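Side-chain contacts in filamentation induced by cAMP protein Fic (Desulfovibrio alaskensis, PDB 4RGL), which belongs to the Fic/DOC family of largely helical proteins and carries a C-terminal domain related to helix-turn-helix folds: residues G26-R31 / D250-A255; A55-E60 / I85-N90; I134-G137 / V141-A144. All blocks are in the same frame, centred on the assembly; numbering follows the deposited sequence.

Interaction 1 (G26-R31 / D250-A255); sequences GEIIGR and DAVREA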
loop_
_atom_site.group_PDB
_atom_site.type_symbol
_atom_site.label_atom_id
_atom_site.label_comp_id
_atom_site.label_asym_id
_atom_site.label_seq_id
_atom_site.Cartn_x
_atom_site.Cartn_y
_atom_site.Cartn_z
ATOM N N GLY A 26 17.973 -4.774 2.280
ATOM C CA GLY A 26 18.825 -4.092 1.313
ATOM C C GLY A 26 18.985 -4.869 0.023
ATOM O O GLY A 26 18.713 -4.341 -1.056
ATOM N N GLU A 27 19.334 -6.167 0.133
ATOM C CA GLU A 27 19.499 -7.031 -1.033
ATOM C C GLU A 27 18.168 -7.203 -1.790
ATOM O O GLU A 27 18.147 -7.093 -3.016
ATOM C CB GLU A 27 20.056 -8.399 -0.621
ATOM C CG GLU A 27 20.360 -9.306 -1.804
ATOM C CD GLU A 27 20.861 -10.691 -1.447
ATOM O OE1 GLU A 27 21.181 -10.925 -0.258
ATOM O OE2 GLU A 27 20.974 -11.533 -2.367
ATOM N N ILE A 28 17.054 -7.467 -1.054
ATOM C CA ILE A 28 15.738 -7.665 -1.681
ATOM C C ILE A 28 15.344 -6.407 -2.490
ATOM O O ILE A 28 14.848 -6.535 -3.608
ATOM C CB ILE A 28 14.647 -8.027 -0.623
ATOM C CG1 ILE A 28 15.040 -9.294 0.209
ATOM C CG2 ILE A 28 13.271 -8.191 -1.280
ATOM C CD1 ILE A 28 15.253 -10.628 -0.626
ATOM N N ILE A 29 15.608 -5.189 -1.932
ATOM C CA ILE A 29 15.326 -3.927 -2.637
ATOM C C ILE A 29 16.232 -3.809 -3.873
ATOM O O ILE A 29 15.783 -3.350 -4.926
ATOM C CB ILE A 29 15.483 -2.706 -1.700
ATOM C CG1 ILE A 29 14.446 -2.756 -0.548
ATOM C CG2 ILE A 29 15.367 -1.395 -2.494
ATOM C CD1 ILE A 29 14.623 -1.669 0.506
ATOM N N GLY A 30 17.469 -4.305 -3.754
ATOM C CA GLY A 30 18.407 -4.357 -4.871
ATOM C C GLY A 30 17.840 -5.092 -6.070
ATOM O O GLY A 30 18.245 -4.838 -7.201
ATOM N N ARG A 31 16.874 -6.008 -5.820
ATOM C CA ARG A 31 16.124 -6.706 -6.870
ATOM C C ARG A 31 14.806 -5.972 -7.172
ATOM O O ARG A 31 14.502 -5.696 -8.334
ATOM C CB ARG A 31 15.837 -8.156 -6.450
ATOM C CG ARG A 31 16.849 -9.160 -6.956
ATOM C CD ARG A 31 16.501 -10.561 -6.485
ATOM N NE ARG A 31 17.166 -11.592 -7.286
ATOM C CZ ARG A 31 16.584 -12.232 -8.299
ATOM N NH1 ARG A 31 15.321 -11.973 -8.619
ATOM N NH2 ARG A 31 17.252 -13.154 -8.980
ATOM N N ASP A 250 9.526 -9.499 5.306
ATOM C CA ASP A 250 8.491 -10.418 4.836
ATOM C C ASP A 250 7.577 -9.731 3.821
ATOM O O ASP A 250 7.115 -10.373 2.874
ATOM C CB ASP A 250 7.670 -10.946 6.021
ATOM C CG ASP A 250 8.513 -11.623 7.085
ATOM O OD1 ASP A 250 9.550 -12.227 6.728
ATOM O OD2 ASP A 250 8.151 -11.531 8.273
ATOM N N ALA A 251 7.347 -8.416 3.996
ATOM C CA ALA A 251 6.513 -7.650 3.087
ATOM C C ALA A 251 7.221 -7.430 1.758
ATOM O O ALA A 251 6.677 -7.777 0.713
ATOM C CB ALA A 251 6.139 -6.311 3.713
ATOM N N VAL A 252 8.463 -6.917 1.793
ATOM C CA VAL A 252 9.213 -6.665 0.565
ATOM C C VAL A 252 9.558 -8.020 -0.130
ATOM O O VAL A 252 9.741 -8.058 -1.342
ATOM C CB VAL A 252 10.483 -5.807 0.832
ATOM C CG1 VAL A 252 11.546 -6.605 1.579
ATOM C CG2 VAL A 252 11.042 -5.239 -0.467
ATOM N N ARG A 253 9.504 -9.128 0.629
ATOM C CA ARG A 253 9.746 -10.456 0.088
ATOM C C ARG A 253 8.497 -10.970 -0.664
ATOM O O ARG A 253 8.623 -11.448 -1.784
ATOM C CB ARG A 253 10.152 -11.423 1.206
ATOM C CG ARG A 253 10.701 -12.760 0.708
ATOM C CD ARG A 253 11.639 -13.390 1.728
ATOM N NE ARG A 253 11.019 -13.508 3.050
ATOM C CZ ARG A 253 11.668 -13.909 4.140
ATOM N NH1 ARG A 253 12.958 -14.222 4.076
ATOM N NH2 ARG A 253 11.036 -13.987 5.303
ATOM N N GLU A 254 7.277 -10.795 -0.075
ATOM C CA GLU A 254 6.040 -11.229 -0.752
ATOM C C GLU A 254 5.689 -10.270 -1.913
ATOM O O GLU A 254 4.854 -10.602 -2.749
ATOM C CB GLU A 254 4.842 -11.347 0.241
ATOM C CG GLU A 254 4.287 -10.018 0.740
ATOM C CD GLU A 254 2.842 -10.071 1.233
ATOM O OE1 GLU A 254 1.997 -10.664 0.522
ATOM O OE2 GLU A 254 2.536 -9.393 2.242
ATOM N N ALA A 255 6.367 -9.110 -1.981
ATOM C CA ALA A 255 6.160 -8.143 -3.057
ATOM C C ALA A 255 6.899 -8.567 -4.326
ATOM O O ALA A 255 6.422 -8.309 -5.427
ATOM C CB ALA A 255 6.625 -6.768 -2.618
#

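Interaction 2 (A55-E60 / I85-N90); sequences ASLAIE and IQEVRN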
loop_
_atom_site.group_PDB
_atom_site.type_symbol
_atom_site.label_atom_id
_atom_site.label_comp_id
_atom_site.label_asym_id
_atom_site.label_seq_id
_atom_site.Cartn_x
_atom_site.Cartn_y
_atom_site.Cartn_z
ATOM N N ALA A 55 -5.730 -2.271 5.741
ATOM C CA ALA A 55 -5.098 -2.947 6.877
ATOM C C ALA A 55 -4.841 -1.972 8.036
ATOM O O ALA A 55 -5.192 -2.278 9.174
ATOM C CB ALA A 55 -3.797 -3.598 6.446
ATOM N N SER A 56 -4.266 -0.776 7.740
ATOM C CA SER A 56 -3.985 0.238 8.779
ATOM C C SER A 56 -5.267 0.614 9.536
ATOM O O SER A 56 -5.253 0.686 10.767
ATOM C CB SER A 56 -3.355 1.485 8.159
ATOM O OG SER A 56 -3.027 2.453 9.142
ATOM N N LEU A 57 -6.395 0.767 8.803
ATOM C CA LEU A 57 -7.689 1.087 9.415
ATOM C C LEU A 57 -8.290 -0.143 10.112
ATOM O O LEU A 57 -8.926 -0.003 11.157
ATOM C CB LEU A 57 -8.676 1.633 8.360
ATOM C CG LEU A 57 -8.388 3.054 7.835
ATOM C CD1 LEU A 57 -9.248 3.372 6.658
ATOM C CD2 LEU A 57 -8.606 4.081 8.903
ATOM N N ALA A 58 -8.060 -1.355 9.551
ATOM C CA ALA A 58 -8.569 -2.603 10.146
ATOM C C ALA A 58 -7.965 -2.834 11.526
ATOM O O ALA A 58 -8.653 -3.332 12.423
ATOM C CB ALA A 58 -8.262 -3.784 9.237
ATOM N N ILE A 59 -6.675 -2.443 11.713
ATOM C CA ILE A 59 -5.985 -2.583 13.002
ATOM C C ILE A 59 -6.696 -1.740 14.066
ATOM O O ILE A 59 -6.791 -2.159 15.221
ATOM C CB ILE A 59 -4.484 -2.190 12.879
ATOM C CG1 ILE A 59 -3.748 -3.120 11.876
ATOM C CG2 ILE A 59 -3.797 -2.211 14.261
ATOM C CD1 ILE A 59 -2.276 -2.685 11.544
ATOM N N GLU A 60 -7.252 -0.581 13.663
ATOM C CA GLU A 60 -7.956 0.299 14.588
ATOM C C GLU A 60 -9.481 0.008 14.561
ATOM O O GLU A 60 -10.296 0.908 14.785
ATOM C CB GLU A 60 -7.661 1.775 14.271
ATOM C CG GLU A 60 -6.170 2.120 14.306
ATOM C CD GLU A 60 -5.446 1.852 15.622
ATOM O OE1 GLU A 60 -6.122 1.772 16.676
ATOM O OE2 GLU A 60 -4.196 1.797 15.604
ATOM N N ILE A 85 -16.544 4.884 6.235
ATOM C CA ILE A 85 -16.306 5.227 4.833
ATOM C C ILE A 85 -15.503 6.555 4.745
ATOM O O ILE A 85 -14.599 6.669 3.914
ATOM C CB ILE A 85 -17.655 5.310 4.047
ATOM C CG1 ILE A 85 -18.423 3.954 4.124
ATOM C CG2 ILE A 85 -17.414 5.717 2.593
ATOM C CD1 ILE A 85 -19.865 3.989 3.553
ATOM N N GLN A 86 -15.781 7.516 5.663
ATOM C CA GLN A 86 -15.043 8.779 5.689
ATOM C C GLN A 86 -13.630 8.584 6.204
ATOM O O GLN A 86 -12.730 9.318 5.793
ATOM C CB GLN A 86 -15.760 9.827 6.523
ATOM C CG GLN A 86 -16.519 10.844 5.668
ATOM C CD GLN A 86 -15.617 11.543 4.655
ATOM O OE1 GLN A 86 -15.916 11.597 3.458
ATOM N NE2 GLN A 86 -14.492 12.068 5.113
ATOM N N GLU A 87 -13.413 7.587 7.089
ATOM C CA GLU A 87 -12.064 7.250 7.533
ATOM C C GLU A 87 -11.210 6.843 6.334
ATOM O O GLU A 87 -10.077 7.303 6.202
ATOM C CB GLU A 87 -12.086 6.122 8.586
ATOM C CG GLU A 87 -12.598 6.557 9.950
ATOM C CD GLU A 87 -12.425 5.526 11.054
ATOM O OE1 GLU A 87 -11.745 4.502 10.812
ATOM O OE2 GLU A 87 -12.905 5.781 12.181
ATOM N N VAL A 88 -11.803 6.048 5.400
ATOM C CA VAL A 88 -11.121 5.580 4.186
ATOM C C VAL A 88 -10.819 6.765 3.252
ATOM O O VAL A 88 -9.694 6.894 2.771
ATOM C CB VAL A 88 -11.956 4.492 3.453
ATOM C CG1 VAL A 88 -11.300 4.093 2.135
ATOM C CG2 VAL A 88 -12.167 3.272 4.344
ATOM N N ARG A 89 -11.828 7.616 2.984
ATOM C CA ARG A 89 -11.650 8.776 2.112
ATOM C C ARG A 89 -10.531 9.679 2.642
ATOM O O ARG A 89 -9.628 10.040 1.889
ATOM C CB ARG A 89 -12.966 9.573 1.976
ATOM C CG ARG A 89 -14.112 8.790 1.331
ATOM C CD ARG A 89 -15.209 9.726 0.854
ATOM N NE ARG A 89 -16.363 8.999 0.323
ATOM C CZ ARG A 89 -17.476 8.766 1.017
ATOM N NH1 ARG A 89 -17.595 9.211 2.264
ATOM N NH2 ARG A 89 -18.481 8.097 0.466
ATOM N N ASN A 90 -10.559 9.994 3.961
ATOM C CA ASN A 90 -9.531 10.831 4.597
ATOM C C ASN A 90 -8.155 10.163 4.526
ATOM O O ASN A 90 -7.166 10.828 4.200
ATOM C CB ASN A 90 -9.896 11.127 6.063
ATOM C CG ASN A 90 -11.019 12.127 6.234
ATOM O OD1 ASN A 90 -11.660 12.561 5.269
ATOM N ND2 ASN A 90 -11.252 12.544 7.466
#

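Interaction 3 (I134-G137 / V141-A144); sequences IFRG and VHMA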
loop_
_atom_site.group_PDB
_atom_site.type_symbol
_atom_site.label_atom_id
_atom_site.label_comp_id
_atom_site.label_asym_id
_atom_site.label_seq_id
_atom_site.Cartn_x
_atom_site.Cartn_y
_atom_site.Cartn_z
ATOM N N ILE A 134 -3.717 4.770 26.033
ATOM C CA ILE A 134 -3.010 3.991 25.022
ATOM C C ILE A 134 -3.614 2.585 24.954
ATOM O O ILE A 134 -3.657 1.876 25.969
ATOM C CB ILE A 134 -1.475 3.941 25.305
ATOM C CG1 ILE A 134 -0.873 5.363 25.383
ATOM C CG2 ILE A 134 -0.752 3.085 24.250
ATOM C CD1 ILE A 134 0.635 5.399 25.742
ATOM N N PHE A 135 -4.128 2.204 23.771
ATOM C CA PHE A 135 -4.712 0.882 23.555
ATOM C C PHE A 135 -3.742 -0.022 22.820
ATOM O O PHE A 135 -3.208 0.364 21.769
ATOM C CB PHE A 135 -6.029 0.990 22.765
ATOM C CG PHE A 135 -7.196 1.512 23.563
ATOM C CD1 PHE A 135 -7.429 2.878 23.675
ATOM C CD2 PHE A 135 -8.107 0.637 24.150
ATOM C CE1 PHE A 135 -8.518 3.358 24.402
ATOM C CE2 PHE A 135 -9.211 1.120 24.851
ATOM C CZ PHE A 135 -9.406 2.476 24.980
ATOM N N ARG A 136 -3.502 -1.228 23.360
ATOM C CA ARG A 136 -2.655 -2.215 22.697
ATOM C C ARG A 136 -3.414 -3.542 22.563
ATOM O O ARG A 136 -3.110 -4.515 23.255
ATOM C CB ARG A 136 -1.314 -2.407 23.447
ATOM C CG ARG A 136 -0.462 -1.141 23.484
ATOM C CD ARG A 136 1.009 -1.451 23.627
ATOM N NE ARG A 136 1.805 -0.229 23.744
ATOM C CZ ARG A 136 2.373 0.178 24.875
ATOM N NH1 ARG A 136 2.317 -0.581 25.965
ATOM N NH2 ARG A 136 3.061 1.310 24.907
ATOM N N GLY A 137 -4.434 -3.542 21.705
ATOM C CA GLY A 137 -5.280 -4.707 21.489
ATOM C C GLY A 137 -6.153 -5.028 22.685
ATOM O O GLY A 137 -6.806 -4.135 23.244
ATOM N N VAL A 141 -5.583 -0.972 29.482
ATOM C CA VAL A 141 -5.375 0.427 29.072
ATOM C C VAL A 141 -4.536 1.181 30.117
ATOM O O VAL A 141 -4.821 1.104 31.320
ATOM C CB VAL A 141 -6.741 1.151 28.839
ATOM C CG1 VAL A 141 -6.534 2.609 28.422
ATOM C CG2 VAL A 141 -7.584 0.411 27.812
ATOM N N HIS A 142 -3.547 1.951 29.654
ATOM C CA HIS A 142 -2.774 2.837 30.521
ATOM C C HIS A 142 -2.737 4.239 29.908
ATOM O O HIS A 142 -3.092 4.406 28.734
ATOM C CB HIS A 142 -1.350 2.289 30.758
ATOM C CG HIS A 142 -0.488 2.304 29.544
ATOM N ND1 HIS A 142 -0.543 1.289 28.610
ATOM C CD2 HIS A 142 0.442 3.207 29.157
ATOM C CE1 HIS A 142 0.335 1.615 27.674
ATOM N NE2 HIS A 142 0.959 2.757 27.966
HETATM N N MSE A 143 -2.383 5.251 30.706
HETATM C CA MSE A 143 -2.428 6.637 30.244
HETATM C C MSE A 143 -1.127 7.039 29.564
HETATM O O MSE A 143 -0.046 6.633 30.002
HETATM C CB MSE A 143 -2.727 7.592 31.416
HETATM C CG MSE A 143 -3.963 7.204 32.219
HETATM SE SE MSE A 143 -5.549 6.926 31.125
HETATM C CE MSE A 143 -5.729 8.702 30.372
ATOM N N ALA A 144 -1.226 7.876 28.508
ATOM C CA ALA A 144 -0.056 8.437 27.819
ATOM C C ALA A 144 0.560 9.588 28.647
ATOM O O ALA A 144 -0.043 10.024 29.629
ATOM C CB ALA A 144 -0.455 8.936 26.434
#

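Interaction 1 (G26-R31 / D250-A255)
Val-252 and Ile-28 bring helices 238-257 and 16-32 together side by side, with the segment axes 9.9 Å apart and 26° between their like-directed N-to-C vectors. Along 250-255, Val-252 is the first residue to meet the other segment, and it turns its branched end to helix 16-32. With CG2 anti to the backbone N, CG1 sits between N and the carbonyl carbon (chi1 71°), and both methyls face Ile-28 CG2. Val-252 CG1 lies 3.7 Å from Ile-28 CG2, and Ile-28 CG2 also rests 3.5 Å from Val-252 O. A longer approach, Val-252 CG2 to Ile-29 CG1 at 4.2 Å, reaches the buried isoleucine, whose side chain also touches Trp-204. Arg-253 follows at the border: its backbone N is 4.3 Å from Ile-28 CG2. Its guanidinium bridges back to Glu-24 of helix 16-32 through NH1, while Arg-253 NH2 forms a salt bridge with Asp-250 OD1 (2.7 Å) whose hydrogen-bond geometry is weak. No hydrogen bond joins segments 26-31 and 250-255. The 162 Å² buried between them marks a modest, mainly apolar contact, and charged pairing with Glu-24 adds a polar link at the exposed side.

Interaction 2 (A55-E60 / I85-N90)
Leu-57 packs against Glu-87 and Val-88 where helix 42-59 meets helix 82-95. Residues 56-60 read Ser-Leu-Ala-Ile-Glu, consistent with the (S/T)xxxE(G/N) inhibitory helix known in Fic proteins; in keeping with this, Ser-56 OG and Glu-60 OE2 both bind Arg-194 of helix 189-202. From CA, Leu-57 sends CB toward the other helix. CG stands anti to the carbonyl carbon (chi1 -72°), and chi2 of 170° spreads the two methyls over neighbouring residues of 85-90. CD1 takes the valine: it is 3.7 Å from Val-88 CG2 and 3.8 Å from Val-88 CA, so it lies against the backbone as well as the branch. Val-88 in turn packs on Val-69, Val-72 and Ile-73 of helix 66-74, which makes the valine side of the contact apolar. Leu-57 also touches Asn-62 and Arg-191. CD2 takes the glutamate, with Leu-57 CD2 4.0 Å from Glu-87 CB; the glutamate chain runs extended beyond CG (chi2 -171°) and crosses the leucine obliquely. The polar partner of Glu-87 OE1 is Asn-62 ND2, which donates a hydrogen bond; Arg-191 adds a long, weak ion pair. At the tip of the leucine, CD2 of Leu-57 comes within 3.7 Å of this same Glu-87 OE1, a van der Waals approach.

Interaction 3 (I134-G137 / V141-A144)
Ile-134 lies beneath one face of the His-142 imidazole, and the two side chains share a face of a short antiparallel hairpin. They form a hydrogen-bonded pair: Ile-134 N donates to His-142 O at 2.8 Å in a nearly linear bond. His-142 has CG between its backbone N and carbonyl carbon (chi1 68°), which folds the ring back over the neighbouring strand. The resulting CH-pi contact places Ile-134 CB 4.0 Å from the ring centroid, 26° off the normal and displaced toward the rim. Beyond CB, Ile-134 CG1 reaches Ala-144 CB at 3.7 Å, and CD1 approaches His-142 NE2 at 3.5 Å. Arg-136 comes to the same imidazole obliquely. Its guanidinium plane is turned 46° from the ring, NH2 lies at the ring edge in plane, and His-142 CE1 sits over a guanidinium face, 3.4 Å from Arg-136 NH1. Salt bridges from NH1 to Asp-232 and from NH2 to Glu-180 fix that group. Away from this cluster, Val-141 CG2 meets Phe-135 CE2 at 3.5 Å, and Val-141 CG1 lies over a face of the phenyl ring. The hairpin is consistent with the flap of Fic proteins: Ile-134 and Ala-144 both touch His-183, which begins the family's signature sequence. Chemically, the imidazole is bounded by an aliphatic branch and a cationic group. The arginine would probably disfavour a second positive charge on the ring, although the two carboxylates that bind Arg-136 should soften that effect.

Overall arrangement
From the N terminus, helix 16-32 opens the longest loop, which closes only when helix 238-257 returns beside it at interaction 1. Interactions 2 and 3 both fall within that span, one after the other and without crossing. Interaction 2 closes a short loop containing helix 66-74, joining helix 42-59 to helix 82-95. Interaction 3 then closes a tight hairpin through three intervening residues, within the Fic/DOC part of the chain. The nearest atoms of interactions 2 and 3 are about 6 Å apart, and both adjoin the signature sequence, through Arg-191 and His-183 respectively. Interaction 1 lies farther off, its centre about 26 Å from that of interaction 2 and about 33 Å from that of interaction 3.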